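Local coordinates for nitronate monooxygenase family protein (Pseudomonas aeruginosa, PDB 4QIT) that uses flavin mononucleotide and molecular oxygen to oxidise alkyl nitronates, with the toxin propionate 3-nitronate as its presumed physiological substrate, at residues G183-P195 / A273-G285. The protein carries 1 engineered substitution. Sequence-based numbering, arbitrary orientation.
Sequences GIEAGGSRGVFEP and ALTVTMSGRSARG. Engineered in segment 183-195: S189 (natural residue His). With FMN (flavin mononucleotide), chain C; NIE (nitroethane), chain D.
G188 and R284 form an antiparallel hydrogen-bonded pair: G188 N bonds R284 O at 3.0 Å, and R284 N returns a bond to G188 O at 2.8 Å. Beyond them S189 and A283 make a non-hydrogen-bonded pair, and R190 N then reaches S282 O at 2.8 Å. Strand 188-189 thereby becomes an edge strand of a three-stranded antiparallel sheet, paired with 283-285, at the flavin end of the TIM barrel.

The tightly packed part comprises this pairing and two buried arginines. The R284 chain leaves with CG anti to its own N and bends at chi3 (-60°), which brings NE and NH2 to the carbonyl oxygens of the turn 183-186. There NH2 bonds I184 O at 2.8 Å from above the carbonyl plane, while the bonds from NE to I184 O and A186 O are weak; NH1 is taken by T272. R281, extended from CG to NE, grips V192 O end-on with NH1 and NH2, the acceptor lying only 4° out of the guanidinium plane. One water bridges R190 O, S282 O and R281 NH1. R190 itself turns to a salt bridge with D199.

The solvent side consists of two separate exposed margins. At one, P195 CG stands above the plane of the R281 guanidinium, displaced from its centre, 4.1 Å from R281 CZ. At the other, the L274 side chain places CD2 against a face of the R284 guanidinium, near its periphery.

S189, an engineered residue replacing the natural histidine, donates its backbone N-H to nitroethane O4 (N to O4 2.8 Å), and G187 N bonds flavin O5'. Main-chain pairing and arginine bonds to carbonyls together hold segment 183-195, consistent with a fixed backbone N-H at the ligand.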
# COMPACT_ATOMS: atom_id res chain seq x y z
N GLY A 183 0.69 7.37 -3.02
CA GLY A 183 0.71 5.97 -2.63
C GLY A 183 -0.65 5.51 -2.13
O GLY A 183 -1.54 6.33 -1.82
N ILE A 184 -0.79 4.19 -2.00
CA ILE A 184 -2.04 3.59 -1.54
C ILE A 184 -2.43 4.09 -0.14
O ILE A 184 -3.61 4.13 0.21
CB ILE A 184 -1.98 2.03 -1.59
CG1 ILE A 184 -3.39 1.41 -1.58
CG2 ILE A 184 -1.17 1.48 -0.45
CD1 ILE A 184 -4.30 1.88 -2.68
N GLU A 185 -1.43 4.52 0.64
CA GLU A 185 -1.65 5.05 1.98
C GLU A 185 -2.53 6.28 2.02
O GLU A 185 -3.15 6.58 3.05
CB GLU A 185 -0.31 5.45 2.61
CG GLU A 185 0.54 4.31 3.14
CD GLU A 185 1.55 3.75 2.14
OE1 GLU A 185 1.29 3.74 0.92
OE2 GLU A 185 2.61 3.28 2.60
N ALA A 186 -2.56 7.03 0.92
CA ALA A 186 -3.15 8.37 0.93
C ALA A 186 -4.61 8.37 1.29
O ALA A 186 -5.37 7.47 0.92
CB ALA A 186 -2.96 9.05 -0.41
N GLY A 187 -5.01 9.43 2.00
CA GLY A 187 -6.42 9.67 2.26
C GLY A 187 -7.14 10.32 1.10
O GLY A 187 -6.53 10.91 0.21
N GLY A 188 -8.47 10.25 1.12
CA GLY A 188 -9.27 10.90 0.10
C GLY A 188 -9.27 10.14 -1.22
O GLY A 188 -8.97 8.94 -1.26
N SER A 189 -9.62 10.84 -2.29
CA SER A 189 -9.81 10.17 -3.58
C SER A 189 -8.48 9.68 -4.17
O SER A 189 -7.48 10.41 -4.19
CB SER A 189 -10.53 11.08 -4.58
OG SER A 189 -11.83 11.40 -4.11
N ARG A 190 -8.49 8.45 -4.65
CA ARG A 190 -7.31 7.95 -5.36
C ARG A 190 -7.14 8.66 -6.70
O ARG A 190 -8.10 8.88 -7.43
CB ARG A 190 -7.38 6.43 -5.54
CG ARG A 190 -7.16 5.73 -4.21
CD ARG A 190 -6.78 4.28 -4.29
NE ARG A 190 -5.72 3.95 -5.25
CZ ARG A 190 -4.43 4.27 -5.16
NH1 ARG A 190 -3.96 5.01 -4.17
NH2 ARG A 190 -3.60 3.85 -6.10
N GLY A 191 -5.90 9.02 -7.03
CA GLY A 191 -5.63 9.78 -8.24
C GLY A 191 -5.58 8.97 -9.51
O GLY A 191 -5.07 9.45 -10.52
N VAL A 192 -6.11 7.74 -9.48
CA VAL A 192 -6.10 6.84 -10.64
C VAL A 192 -6.77 7.49 -11.85
O VAL A 192 -7.88 8.01 -11.75
CB VAL A 192 -6.82 5.53 -10.32
CG1 VAL A 192 -6.83 4.61 -11.56
CG2 VAL A 192 -6.17 4.82 -9.14
N PHE A 193 -6.08 7.48 -13.00
CA PHE A 193 -6.59 8.17 -14.19
C PHE A 193 -7.82 7.47 -14.77
O PHE A 193 -8.83 8.12 -15.08
CB PHE A 193 -5.52 8.26 -15.29
CG PHE A 193 -4.46 9.31 -15.06
CD1 PHE A 193 -4.19 9.82 -13.80
CD2 PHE A 193 -3.71 9.78 -16.14
CE1 PHE A 193 -3.20 10.79 -13.61
CE2 PHE A 193 -2.72 10.74 -15.96
CZ PHE A 193 -2.47 11.25 -14.69
N GLU A 194 -7.72 6.15 -14.92
CA GLU A 194 -8.75 5.35 -15.58
C GLU A 194 -9.07 4.15 -14.71
O GLU A 194 -8.54 3.06 -14.93
CB GLU A 194 -8.26 4.89 -16.96
CG GLU A 194 -7.97 6.03 -17.92
CD GLU A 194 -7.47 5.56 -19.27
OE1 GLU A 194 -6.37 4.97 -19.34
OE2 GLU A 194 -8.19 5.77 -20.27
N PRO A 195 -9.91 4.35 -13.70
CA PRO A 195 -10.14 3.26 -12.74
C PRO A 195 -10.82 2.04 -13.36
O PRO A 195 -10.74 0.96 -12.79
CB PRO A 195 -11.01 3.90 -11.65
CG PRO A 195 -11.47 5.22 -12.19
CD PRO A 195 -10.54 5.62 -13.30
N ALA A 273 -10.36 2.53 5.10
CA ALA A 273 -10.71 1.63 4.01
C ALA A 273 -11.01 2.43 2.76
O ALA A 273 -11.28 3.63 2.82
CB ALA A 273 -11.91 0.77 4.39
N LEU A 274 -10.96 1.74 1.62
CA LEU A 274 -11.34 2.32 0.34
C LEU A 274 -12.80 2.06 0.05
O LEU A 274 -13.33 0.98 0.36
CB LEU A 274 -10.50 1.71 -0.78
CG LEU A 274 -9.02 2.04 -0.71
CD1 LEU A 274 -8.20 1.13 -1.63
CD2 LEU A 274 -8.83 3.49 -1.10
N THR A 275 -13.47 3.04 -0.55
CA THR A 275 -14.85 2.87 -0.96
C THR A 275 -15.08 3.57 -2.30
O THR A 275 -14.50 4.62 -2.57
CB THR A 275 -15.83 3.44 0.09
OG1 THR A 275 -17.18 3.28 -0.37
CG2 THR A 275 -15.56 4.94 0.38
N VAL A 276 -15.93 2.97 -3.13
CA VAL A 276 -16.41 3.64 -4.33
C VAL A 276 -17.86 4.09 -4.19
O VAL A 276 -18.36 4.82 -5.04
CB VAL A 276 -16.31 2.76 -5.60
CG1 VAL A 276 -14.88 2.33 -5.84
CG2 VAL A 276 -17.26 1.55 -5.50
N THR A 277 -18.52 3.68 -3.12
CA THR A 277 -19.96 3.95 -2.98
C THR A 277 -20.28 5.34 -2.43
O THR A 277 -21.41 5.83 -2.56
CB THR A 277 -20.67 2.86 -2.15
OG1 THR A 277 -19.95 2.63 -0.94
CG2 THR A 277 -20.74 1.56 -2.95
N MET A 278 -19.29 5.99 -1.84
CA MET A 278 -19.45 7.36 -1.36
C MET A 278 -19.55 8.36 -2.52
O MET A 278 -20.44 9.21 -2.54
CB MET A 278 -18.27 7.74 -0.45
CG MET A 278 -18.36 9.14 0.17
SD MET A 278 -19.29 9.22 1.72
CE MET A 278 -18.19 8.28 2.79
N SER A 279 -18.65 8.27 -3.49
CA SER A 279 -18.54 9.32 -4.49
C SER A 279 -18.61 8.82 -5.92
O SER A 279 -18.76 9.62 -6.84
CB SER A 279 -17.22 10.06 -4.30
OG SER A 279 -16.15 9.24 -4.73
N GLY A 280 -18.43 7.52 -6.10
CA GLY A 280 -18.34 6.93 -7.43
C GLY A 280 -16.91 6.73 -7.90
O GLY A 280 -16.68 6.17 -8.98
N ARG A 281 -15.96 7.18 -7.09
CA ARG A 281 -14.53 6.98 -7.37
C ARG A 281 -13.86 6.50 -6.09
O ARG A 281 -14.19 6.98 -4.99
CB ARG A 281 -13.86 8.28 -7.82
CG ARG A 281 -13.44 8.30 -9.30
CD ARG A 281 -12.74 9.61 -9.63
NE ARG A 281 -12.13 9.62 -10.96
CZ ARG A 281 -10.93 9.12 -11.24
NH1 ARG A 281 -10.22 8.53 -10.29
NH2 ARG A 281 -10.44 9.19 -12.48
N SER A 282 -12.92 5.57 -6.22
CA SER A 282 -12.25 5.01 -5.05
C SER A 282 -11.60 6.10 -4.18
O SER A 282 -10.87 6.96 -4.69
CB SER A 282 -11.16 4.04 -5.51
OG SER A 282 -10.62 3.32 -4.41
N ALA A 283 -11.88 6.04 -2.88
CA ALA A 283 -11.41 7.04 -1.93
C ALA A 283 -11.24 6.42 -0.56
O ALA A 283 -11.99 5.50 -0.21
CB ALA A 283 -12.37 8.21 -1.88
N ARG A 284 -10.26 6.89 0.20
CA ARG A 284 -9.92 6.32 1.48
C ARG A 284 -10.39 7.17 2.66
O ARG A 284 -10.07 8.35 2.75
CB ARG A 284 -8.41 6.11 1.60
CG ARG A 284 -8.01 5.50 2.96
CD ARG A 284 -6.49 5.29 3.12
NE ARG A 284 -5.96 4.40 2.09
CZ ARG A 284 -6.16 3.08 2.05
NH1 ARG A 284 -6.87 2.47 3.00
NH2 ARG A 284 -5.66 2.38 1.04
N GLY A 285 -11.10 6.55 3.59
CA GLY A 285 -11.48 7.26 4.80
C GLY A 285 -11.83 6.32 5.93
O GLY A 285 -11.59 5.12 5.86
N1 FMN C . -6.40 15.58 -3.44
C2 FMN C . -6.83 16.41 -4.47
O2 FMN C . -6.19 16.44 -5.52
N3 FMN C . -7.93 17.22 -4.33
C4 FMN C . -8.64 17.18 -3.14
O4 FMN C . -9.64 17.87 -2.98
C4A FMN C . -8.22 16.35 -2.12
N5 FMN C . -8.94 16.33 -0.96
C5A FMN C . -8.55 15.54 0.09
C6 FMN C . -9.31 15.57 1.26
C7 FMN C . -8.96 14.80 2.35
C7M FMN C . -9.82 14.91 3.57
C8 FMN C . -7.84 13.97 2.27
C8M FMN C . -7.45 13.12 3.44
C9 FMN C . -7.08 13.94 1.09
C9A FMN C . -7.43 14.74 -0.01
N10 FMN C . -6.69 14.74 -1.19
C10 FMN C . -7.09 15.54 -2.25
C1' FMN C . -5.48 13.84 -1.33
C2' FMN C . -4.18 14.54 -0.98
O2' FMN C . -3.81 15.40 -2.03
C3' FMN C . -3.05 13.53 -0.80
O3' FMN C . -3.02 12.57 -1.84
C4' FMN C . -3.31 12.79 0.50
O4' FMN C . -3.86 13.68 1.45
C5' FMN C . -1.98 12.27 1.03
O5' FMN C . -2.33 11.30 1.96
P FMN C . -2.23 11.57 3.53
O1P FMN C . -1.26 12.69 3.78
O2P FMN C . -1.84 10.28 4.17
O3P FMN C . -3.61 12.00 3.93
N3 NIE D . -11.25 13.84 -1.60
C1 NIE D . -11.49 14.32 -3.92
C2 NIE D . -11.87 14.74 -2.51
O4 NIE D . -10.07 13.54 -1.77
O5 NIE D . -12.05 13.03 -0.85
O HOH W 1 -10.47 7.70 -7.34